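Side-chain contacts in tetratricopeptide TPR_2 repeat protein (Thermobaculum terrenum, PDB 5DJS), which combines helical tetratricopeptide repeats with a family 41 glycosyltransferase fold of the GT-B type, which holds uridine-5'-diphosphate in the crystal: residues 64-69 with 84-89; 78-83 with 104-109; 435-440 with 450-455. The protein carries 1 engineered substitution. One frame throughout, in Å; residues are numbered along the deposited sequence.

Interactions 1 and 2 lie in the tetratricopeptide repeats, with centres 12 Å apart, and share helix 77-89. That helix packs on helix 59-72 through residues 84-89 in interaction 1 and on the end of helix 93-106 through residues 78-83 in interaction 2. Their segments alternate along the chain, and the two contacts touch, L66 meeting N82 and L83, so they form one continuous piece of the helical stack. Interaction 3 comes later in sequence, in the glycosyltransferase part, where strand 435-438 meets helix 447-454. Its centre is 34 and 37 Å from the other two, across the chain's centre, so the repeat packing and the parallel-sheet packing are separate.

Interaction 1. Residues 64-69 with 84-89; sequences TLLRRA and GNVLVA
In the tetratricopeptide repeats, L66 and R67 of helix 59-72 pack on V86 and L87 of helix 77-89. The backbones are closest at L66 and V86, whose CA atoms are 8.9 Å apart, and methyl groups fill the gap: L66 CD1 lies 3.6 Å from V86 CG2. The two side chains run at a slant to one another. In L66, CG stands beside the backbone N (chi1 -67°), which carries the branch toward the facing helix; in V86 it is CG2, the methyl anti to the carbonyl carbon, that does the touching.

At the next residue on each helix, R67 and L87 cross at about a right angle. The arginine is stretched from CG to NE (chi3 180°), and this length brings its guanidinium out to the neighbouring helix, where NH2 comes 3.5 Å from L87 CD2. The methyl sits oblique to the guanidinium, so this is a van der Waals touch at the exposed margin of an otherwise buried contact. The stem of R67 also rests on L83.

Both apolar residues have further neighbours. L66 reaches H47 of helix 43-56, whereas V86 is bedded against Y59, A62 and A63 of helix 59-72. Helix 59-72 is thus clasped between the helix before it and the helix after it, with small and branched apolar side chains interleaved, the antiparallel packing of successive helices by which tetratricopeptide repeats build a right-handed superhelix.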
loop_
_atom_site.group_PDB
_atom_site.type_symbol
_atom_site.label_atom_id
_atom_site.label_comp_id
_atom_site.label_asym_id
_atom_site.label_seq_id
_atom_site.Cartn_x
_atom_site.Cartn_y
_atom_site.Cartn_z
ATOM N N THR A 64 14.222 -0.388 19.023
ATOM C CA THR A 64 15.053 -0.073 20.195
ATOM C C THR A 64 15.970 1.134 19.953
ATOM O O THR A 64 16.159 1.929 20.862
ATOM C CB THR A 64 15.813 -1.294 20.781
ATOM O OG1 THR A 64 16.662 -1.877 19.806
ATOM C CG2 THR A 64 14.821 -2.342 21.299
ATOM N N LEU A 65 16.496 1.312 18.744
ATOM C CA LEU A 65 17.172 2.577 18.392
ATOM C C LEU A 65 16.263 3.823 18.542
ATOM O O LEU A 65 16.675 4.851 19.103
ATOM C CB LEU A 65 17.725 2.520 16.973
ATOM C CG LEU A 65 18.929 1.599 16.773
ATOM C CD1 LEU A 65 19.207 1.476 15.293
ATOM C CD2 LEU A 65 20.172 2.099 17.491
ATOM N N LEU A 66 15.027 3.709 18.060
ATOM C CA LEU A 66 14.060 4.809 18.127
ATOM C C LEU A 66 13.566 5.077 19.538
ATOM O O LEU A 66 13.383 6.238 19.891
ATOM C CB LEU A 66 12.868 4.561 17.191
ATOM C CG LEU A 66 13.253 4.589 15.710
ATOM C CD1 LEU A 66 12.226 3.861 14.860
ATOM C CD2 LEU A 66 13.458 6.024 15.235
ATOM N N ARG A 67 13.339 4.025 20.333
ATOM C CA ARG A 67 12.993 4.180 21.763
ATOM C C ARG A 67 14.099 4.852 22.585
ATOM O O ARG A 67 13.810 5.585 23.533
ATOM C CB ARG A 67 12.675 2.837 22.414
ATOM C CG ARG A 67 11.303 2.289 22.078
ATOM C CD ARG A 67 10.793 1.355 23.161
ATOM N NE ARG A 67 9.468 0.835 22.823
ATOM C CZ ARG A 67 9.219 -0.308 22.174
ATOM N NH1 ARG A 67 10.207 -1.118 21.758
ATOM N NH2 ARG A 67 7.951 -0.648 21.938
ATOM N N ARG A 68 15.356 4.583 22.236
ATOM C CA ARG A 68 16.491 5.195 22.930
ATOM C C ARG A 68 16.605 6.675 22.548
ATOM O O ARG A 68 16.911 7.513 23.394
ATOM C CB ARG A 68 17.790 4.447 22.609
ATOM C CG ARG A 68 18.866 4.541 23.687
ATOM C CD ARG A 68 20.250 4.315 23.082
ATOM N NE ARG A 68 21.124 3.441 23.866
ATOM C CZ ARG A 68 22.354 3.063 23.498
ATOM N NH1 ARG A 68 22.893 3.484 22.348
ATOM N NH2 ARG A 68 23.060 2.255 24.290
ATOM N N ALA A 69 16.358 6.982 21.274
ATOM C CA ALA A 69 16.265 8.360 20.809
ATOM C C ALA A 69 15.149 9.132 21.532
ATOM O O ALA A 69 15.351 10.264 21.974
ATOM C CB ALA A 69 16.050 8.385 19.302
ATOM N N GLY A 84 6.263 5.163 16.063
ATOM C CA GLY A 84 4.891 4.740 15.772
ATOM C C GLY A 84 4.748 3.951 14.473
ATOM O O GLY A 84 4.061 2.918 14.443
ATOM N N ASN A 85 5.415 4.415 13.409
ATOM C CA ASN A 85 5.382 3.713 12.117
ATOM C C ASN A 85 6.039 2.341 12.178
ATOM O O ASN A 85 5.502 1.374 11.632
ATOM C CB ASN A 85 6.016 4.539 10.981
ATOM C CG ASN A 85 5.132 5.700 10.491
ATOM O OD1 ASN A 85 5.663 6.697 10.003
ATOM N ND2 ASN A 85 3.805 5.579 10.589
ATOM N N VAL A 86 7.184 2.261 12.844
ATOM C CA VAL A 86 7.844 0.979 13.059
ATOM C C VAL A 86 6.942 0.021 13.840
ATOM O O VAL A 86 6.780 -1.135 13.446
ATOM C CB VAL A 86 9.211 1.147 13.738
ATOM C CG1 VAL A 86 9.748 -0.193 14.241
ATOM C CG2 VAL A 86 10.196 1.755 12.746
ATOM N N LEU A 87 6.333 0.512 14.915
ATOM C CA LEU A 87 5.440 -0.315 15.735
ATOM C C LEU A 87 4.210 -0.817 14.972
ATOM O O LEU A 87 3.868 -1.998 15.074
ATOM C CB LEU A 87 5.008 0.434 16.993
ATOM C CG LEU A 87 6.125 0.710 18.007
ATOM C CD1 LEU A 87 5.641 1.698 19.064
ATOM C CD2 LEU A 87 6.618 -0.564 18.666
ATOM N N VAL A 88 3.563 0.075 14.215
ATOM C CA VAL A 88 2.460 -0.316 13.331
ATOM C C VAL A 88 2.935 -1.384 12.342
ATOM O O VAL A 88 2.287 -2.413 12.196
ATOM C CB VAL A 88 1.865 0.894 12.561
ATOM C CG1 VAL A 88 0.957 0.449 11.415
ATOM C CG2 VAL A 88 1.066 1.771 13.506
ATOM N N ALA A 89 4.070 -1.144 11.686
ATOM C CA ALA A 89 4.574 -2.066 10.646
ATOM C C ALA A 89 5.007 -3.424 11.216
ATOM O O ALA A 89 5.009 -4.423 10.506
ATOM C CB ALA A 89 5.727 -1.437 9.875
#

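Interaction 2. Residues 78-83 with 104-109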
loop_
_atom_site.group_PDB
_atom_site.type_symbol
_atom_site.label_atom_id
_atom_site.label_comp_id
_atom_site.label_asym_id
_atom_site.label_seq_id
_atom_site.Cartn_x
_atom_site.Cartn_y
_atom_site.Cartn_z
ATOM N N SER A 78 9.353 14.015 15.923
ATOM C CA SER A 78 9.694 13.122 14.805
ATOM C C SER A 78 10.182 11.749 15.273
ATOM O O SER A 78 9.987 10.760 14.579
ATOM C CB SER A 78 10.719 13.761 13.853
ATOM O OG SER A 78 11.995 13.900 14.459
ATOM N N TYR A 79 10.797 11.693 16.450
ATOM C CA TYR A 79 11.263 10.430 17.025
ATOM C C TYR A 79 10.076 9.559 17.431
ATOM O O TYR A 79 10.113 8.336 17.252
ATOM C CB TYR A 79 12.168 10.664 18.244
ATOM C CG TYR A 79 13.451 11.467 18.004
ATOM C CD1 TYR A 79 13.846 11.878 16.724
ATOM C CD2 TYR A 79 14.287 11.790 19.070
ATOM C CE1 TYR A 79 15.011 12.600 16.527
ATOM C CE2 TYR A 79 15.456 12.513 18.873
ATOM C CZ TYR A 79 15.813 12.912 17.597
ATOM O OH TYR A 79 16.972 13.626 17.383
ATOM N N HIS A 80 9.033 10.196 17.972
ATOM C CA HIS A 80 7.760 9.520 18.256
ATOM C C HIS A 80 7.040 9.077 16.992
ATOM O O HIS A 80 6.522 7.964 16.947
ATOM C CB HIS A 80 6.830 10.409 19.074
ATOM C CG HIS A 80 7.327 10.684 20.458
ATOM N ND1 HIS A 80 7.096 9.832 21.517
ATOM C CD2 HIS A 80 8.029 11.729 20.960
ATOM C CE1 HIS A 80 7.637 10.339 22.610
ATOM N NE2 HIS A 80 8.211 11.488 22.299
ATOM N N TYR A 81 7.010 9.944 15.981
ATOM C CA TYR A 81 6.403 9.623 14.679
ATOM C C TYR A 81 6.974 8.330 14.107
ATOM O O TYR A 81 6.245 7.385 13.838
ATOM C CB TYR A 81 6.611 10.781 13.688
ATOM C CG TYR A 81 6.318 10.448 12.241
ATOM C CD1 TYR A 81 5.047 10.041 11.845
ATOM C CD2 TYR A 81 7.315 10.546 11.265
ATOM C CE1 TYR A 81 4.772 9.739 10.516
ATOM C CE2 TYR A 81 7.052 10.242 9.937
ATOM C CZ TYR A 81 5.778 9.839 9.569
ATOM O OH TYR A 81 5.504 9.535 8.263
ATOM N N ASN A 82 8.286 8.288 13.960
ATOM C CA ASN A 82 8.931 7.146 13.339
ATOM C C ASN A 82 8.892 5.869 14.153
ATOM O O ASN A 82 8.859 4.781 13.580
ATOM C CB ASN A 82 10.347 7.519 12.944
ATOM C CG ASN A 82 10.344 8.472 11.788
ATOM O OD1 ASN A 82 10.032 8.072 10.667
ATOM N ND2 ASN A 82 10.620 9.736 12.046
ATOM N N LEU A 83 8.889 6.004 15.475
ATOM C CA LEU A 83 8.657 4.868 16.361
ATOM C C LEU A 83 7.269 4.295 16.130
ATOM O O LEU A 83 7.115 3.083 16.017
ATOM C CB LEU A 83 8.809 5.263 17.828
ATOM C CG LEU A 83 8.502 4.152 18.826
ATOM C CD1 LEU A 83 9.480 2.993 18.670
ATOM C CD2 LEU A 83 8.516 4.708 20.242
ATOM N N LEU A 104 1.768 14.109 17.373
ATOM C CA LEU A 104 0.807 15.200 17.145
ATOM C C LEU A 104 0.592 16.085 18.366
ATOM O O LEU A 104 0.422 17.288 18.231
ATOM C CB LEU A 104 -0.545 14.660 16.680
ATOM C CG LEU A 104 -0.625 14.110 15.259
ATOM C CD1 LEU A 104 -2.000 13.491 15.049
ATOM C CD2 LEU A 104 -0.393 15.196 14.222
ATOM N N GLU A 105 0.569 15.498 19.551
ATOM C CA GLU A 105 0.478 16.295 20.763
ATOM C C GLU A 105 1.661 17.265 20.865
ATOM O O GLU A 105 1.478 18.422 21.213
ATOM C CB GLU A 105 0.379 15.391 21.991
ATOM C CG GLU A 105 -0.979 14.698 22.100
ATOM C CD GLU A 105 -1.038 13.599 23.146
ATOM O OE1 GLU A 105 -0.034 12.893 23.391
ATOM O OE2 GLU A 105 -2.127 13.428 23.718
ATOM N N LEU A 106 2.853 16.795 20.503
ATOM C CA LEU A 106 4.084 17.593 20.589
ATOM C C LEU A 106 4.256 18.598 19.446
ATOM O O LEU A 106 4.933 19.611 19.604
ATOM C CB LEU A 106 5.310 16.672 20.646
ATOM C CG LEU A 106 5.527 15.938 21.984
ATOM C CD1 LEU A 106 6.494 14.769 21.837
ATOM C CD2 LEU A 106 6.037 16.900 23.052
ATOM N N ARG A 107 3.683 18.297 18.287
ATOM C CA ARG A 107 3.773 19.163 17.133
ATOM C C ARG A 107 2.429 19.049 16.435
ATOM O O ARG A 107 2.250 18.203 15.565
ATOM C CB ARG A 107 4.932 18.720 16.236
ATOM C CG ARG A 107 5.335 19.739 15.176
ATOM C CD ARG A 107 5.801 19.100 13.870
ATOM N NE ARG A 107 7.004 18.271 14.027
ATOM C CZ ARG A 107 8.265 18.655 13.801
ATOM N NH1 ARG A 107 8.557 19.893 13.391
ATOM N NH2 ARG A 107 9.259 17.788 13.998
ATOM N N PRO A 108 1.449 19.875 16.847
ATOM C CA PRO A 108 0.104 19.759 16.259
ATOM C C PRO A 108 0.001 19.995 14.761
ATOM O O PRO A 108 -0.964 19.538 14.171
ATOM C CB PRO A 108 -0.706 20.805 17.025
ATOM C CG PRO A 108 -0.016 20.898 18.339
ATOM C CD PRO A 108 1.445 20.787 18.005
ATOM N N ASP A 109 0.972 20.693 14.162
ATOM C CA ASP A 109 1.004 20.904 12.711
ATOM C C ASP A 109 1.953 19.927 11.982
ATOM O O ASP A 109 2.715 20.320 11.098
ATOM C CB ASP A 109 1.277 22.385 12.359
ATOM C CG ASP A 109 2.700 22.847 12.680
ATOM O OD1 ASP A 109 3.431 22.177 13.444
ATOM O OD2 ASP A 109 3.080 23.910 12.151
#
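The imidazole of H80 and the guanidinium of R107 are the flat groups here. L106 CD1 approaches the H80 ring obliquely, 3.5 Å from CD2 and 3.7 Å from NE2, and the two side chains cross at about a right angle. With H80 CG beside the backbone N (chi1 -67°), the ring stands out toward the end of helix 93-106. At the R107 guanidinium, the backbone N of S78 lies at the edge, near the plane, 4.2 Å from NH2, while Y110 makes a cation-pi contact with the same group.

Polar needs are met largely by nearby residues. H80 NE2 is bonded to the carbonyl of P74, which can only accept, so NE2 probably carries a hydrogen. S78 OG is bonded to E76, whose carboxylate also forms a long, weak ion pair with R107. One turn on, S78 O accepts both N82 N and N82 ND2, the latter at 2.8 Å, from opposite faces of its plane.

S78 N and R107 NH2 are both donors and cannot bond each other. Directly, 78-83 and 104-109 meet by van der Waals contact, a leucine methyl against an imidazole; the charge of R107 is met by Y110 and may be partly offset by E76.

Interaction 3. Residues 435-440 with 450-455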
loop_
_atom_site.group_PDB
_atom_site.type_symbol
_atom_site.label_atom_id
_atom_site.label_comp_id
_atom_site.label_asym_id
_atom_site.label_seq_id
_atom_site.Cartn_x
_atom_site.Cartn_y
_atom_site.Cartn_z
ATOM N N VAL A 435 -8.336 -18.181 -2.253
ATOM C CA VAL A 435 -8.190 -17.198 -1.181
ATOM C C VAL A 435 -9.528 -17.043 -0.474
ATOM O O VAL A 435 -10.529 -16.752 -1.130
ATOM C CB VAL A 435 -7.764 -15.824 -1.744
ATOM C CG1 VAL A 435 -7.569 -14.803 -0.628
ATOM C CG2 VAL A 435 -6.483 -15.945 -2.564
ATOM N N VAL A 436 -9.542 -17.222 0.849
ATOM C CA VAL A 436 -10.735 -16.970 1.663
ATOM C C VAL A 436 -10.630 -15.550 2.238
ATOM O O VAL A 436 -9.551 -15.137 2.668
ATOM C CB VAL A 436 -10.865 -17.984 2.816
ATOM C CG1 VAL A 436 -12.214 -17.844 3.521
ATOM C CG2 VAL A 436 -10.684 -19.418 2.303
ATOM N N THR A 437 -11.741 -14.805 2.220
ATOM C CA THR A 437 -11.789 -13.412 2.688
ATOM C C THR A 437 -13.077 -13.120 3.424
ATOM O O THR A 437 -14.062 -13.842 3.264
ATOM C CB THR A 437 -11.734 -12.392 1.529
ATOM O OG1 THR A 437 -12.972 -12.393 0.802
ATOM C CG2 THR A 437 -10.640 -12.723 0.561
ATOM N N LEU A 438 -13.060 -12.050 4.219
ATOM C CA LEU A 438 -14.280 -11.407 4.699
ATOM C C LEU A 438 -14.558 -10.173 3.825
ATOM O O LEU A 438 -13.657 -9.382 3.541
ATOM C CB LEU A 438 -14.147 -11.007 6.169
ATOM C CG LEU A 438 -15.335 -10.276 6.821
ATOM C CD1 LEU A 438 -16.570 -11.159 6.869
ATOM C CD2 LEU A 438 -14.998 -9.783 8.223
ATOM N N GLU A 439 -15.804 -10.032 3.384
ATOM C CA GLU A 439 -16.256 -8.829 2.699
ATOM C C GLU A 439 -16.664 -7.847 3.793
ATOM O O GLU A 439 -17.717 -8.013 4.417
ATOM C CB GLU A 439 -17.426 -9.155 1.754
ATOM C CG GLU A 439 -17.886 -8.006 0.877
ATOM C CD GLU A 439 -18.986 -8.402 -0.096
ATOM O OE1 GLU A 439 -18.695 -8.434 -1.313
ATOM O OE2 GLU A 439 -20.129 -8.680 0.350
ATOM N N GLY A 440 -15.803 -6.861 4.056
ATOM C CA GLY A 440 -16.102 -5.772 4.995
ATOM C C GLY A 440 -17.072 -4.758 4.398
ATOM O O GLY A 440 -17.223 -4.681 3.185
ATOM N N SER A 450 -13.846 -8.070 -3.850
ATOM C CA SER A 450 -14.102 -7.633 -5.225
ATOM C C SER A 450 -13.413 -8.540 -6.244
ATOM O O SER A 450 -14.068 -9.107 -7.121
ATOM C CB SER A 450 -13.643 -6.181 -5.418
ATOM O OG SER A 450 -13.858 -5.736 -6.749
ATOM N N LEU A 451 -12.094 -8.674 -6.109
ATOM C CA LEU A 451 -11.272 -9.537 -6.983
ATOM C C LEU A 451 -11.941 -10.892 -7.192
ATOM O O LEU A 451 -12.171 -11.307 -8.322
ATOM C CB LEU A 451 -9.866 -9.756 -6.385
ATOM C CG LEU A 451 -8.665 -10.150 -7.268
ATOM C CD1 LEU A 451 -7.716 -11.059 -6.500
ATOM C CD2 LEU A 451 -9.026 -10.817 -8.585
ATOM N N LEU A 452 -12.264 -11.556 -6.083
ATOM C CA LEU A 452 -12.877 -12.880 -6.105
ATOM C C LEU A 452 -14.247 -12.893 -6.808
ATOM O O LEU A 452 -14.517 -13.782 -7.625
ATOM C CB LEU A 452 -12.996 -13.436 -4.677
ATOM C CG LEU A 452 -11.690 -13.754 -3.928
ATOM C CD1 LEU A 452 -12.007 -14.169 -2.508
ATOM C CD2 LEU A 452 -10.870 -14.838 -4.610
ATOM N N ARG A 453 -15.098 -11.914 -6.509
ATOM C CA ARG A 453 -16.399 -11.803 -7.181
ATOM C C ARG A 453 -16.248 -11.649 -8.711
ATOM O O ARG A 453 -16.895 -12.361 -9.476
ATOM C CB ARG A 453 -17.214 -10.643 -6.610
ATOM C CG ARG A 453 -17.780 -10.902 -5.221
ATOM C CD ARG A 453 -18.880 -9.905 -4.869
ATOM N NE ARG A 453 -19.435 -10.139 -3.532
ATOM C CZ ARG A 453 -20.280 -11.126 -3.194
ATOM N NH1 ARG A 453 -20.706 -12.029 -4.084
ATOM N NH2 ARG A 453 -20.705 -11.214 -1.933
ATOM N N TRP A 454 -15.361 -10.751 -9.139
ATOM C CA TRP A 454 -15.086 -10.540 -10.570
ATOM C C TRP A 454 -14.433 -11.736 -11.274
ATOM O O TRP A 454 -14.541 -11.848 -12.492
ATOM C CB TRP A 454 -14.205 -9.302 -10.790
ATOM C CG TRP A 454 -14.880 -7.997 -10.504
ATOM C CD1 TRP A 454 -14.502 -7.073 -9.581
ATOM C CD2 TRP A 454 -16.044 -7.465 -11.153
ATOM N NE1 TRP A 454 -15.356 -5.994 -9.608
ATOM C CE2 TRP A 454 -16.309 -6.204 -10.569
ATOM C CE3 TRP A 454 -16.888 -7.931 -12.171
ATOM C CZ2 TRP A 454 -17.390 -5.403 -10.963
ATOM C CZ3 TRP A 454 -17.963 -7.134 -12.567
ATOM C CH2 TRP A 454 -18.204 -5.882 -11.962
ATOM N N ALA A 455 -13.755 -12.607 -10.527
ATOM C CA ALA A 455 -13.118 -13.797 -11.100
ATOM C C ALA A 455 -13.981 -15.077 -10.975
ATOM O O ALA A 455 -13.480 -16.182 -11.189
ATOM C CB ALA A 455 -11.751 -14.002 -10.457
#
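R453 reaches from helix 447-454 to E439, just beyond strand 435-438. From CB its chain runs extended through CG and CD (chi3 -180°), CD passing 3.9 Å from E439 OE1. NE then makes the main bond, 2.9 Å to E439 OE1 and nearly straight (N-H...O 174°); OE1 lies in the guanidinium plane, and NE meets it on the syn side, somewhat out of the carboxylate plane. CZ follows at 3.6 Å from E439 OE1. At the tip, NH2 adds only a weak bond, 3.5 Å to E439 OE2. The carboxylate and guanidinium planes are turned 38° apart, which fits a salt bridge with one strong and one weak arm. R446 makes a further long, weak ion pair with E439 OE1.

Next to it, L452 supplies the apolar half. Its CD1 abuts the strand backbone at V435 O, 3.3 Å away, and meets T437 CG2 tip to tip at 3.7 Å, while CD2 faces V435 CB at 4.3 Å.

V435 also packs on S425, A428 and L429 of helix 423-430, and its side chain is about 9 Å from the bound uridine-5'-diphosphate. L452, R453 and E439 all touch V461, in the strand that completes this beta-alpha-beta unit. Strand 435-438 lies between strands 412-414 and 461-462 in the parallel sheet, with helix 447-454 on the face of V435 and T437, and helix 465-477 packing against V436, which points away from helix 447-454.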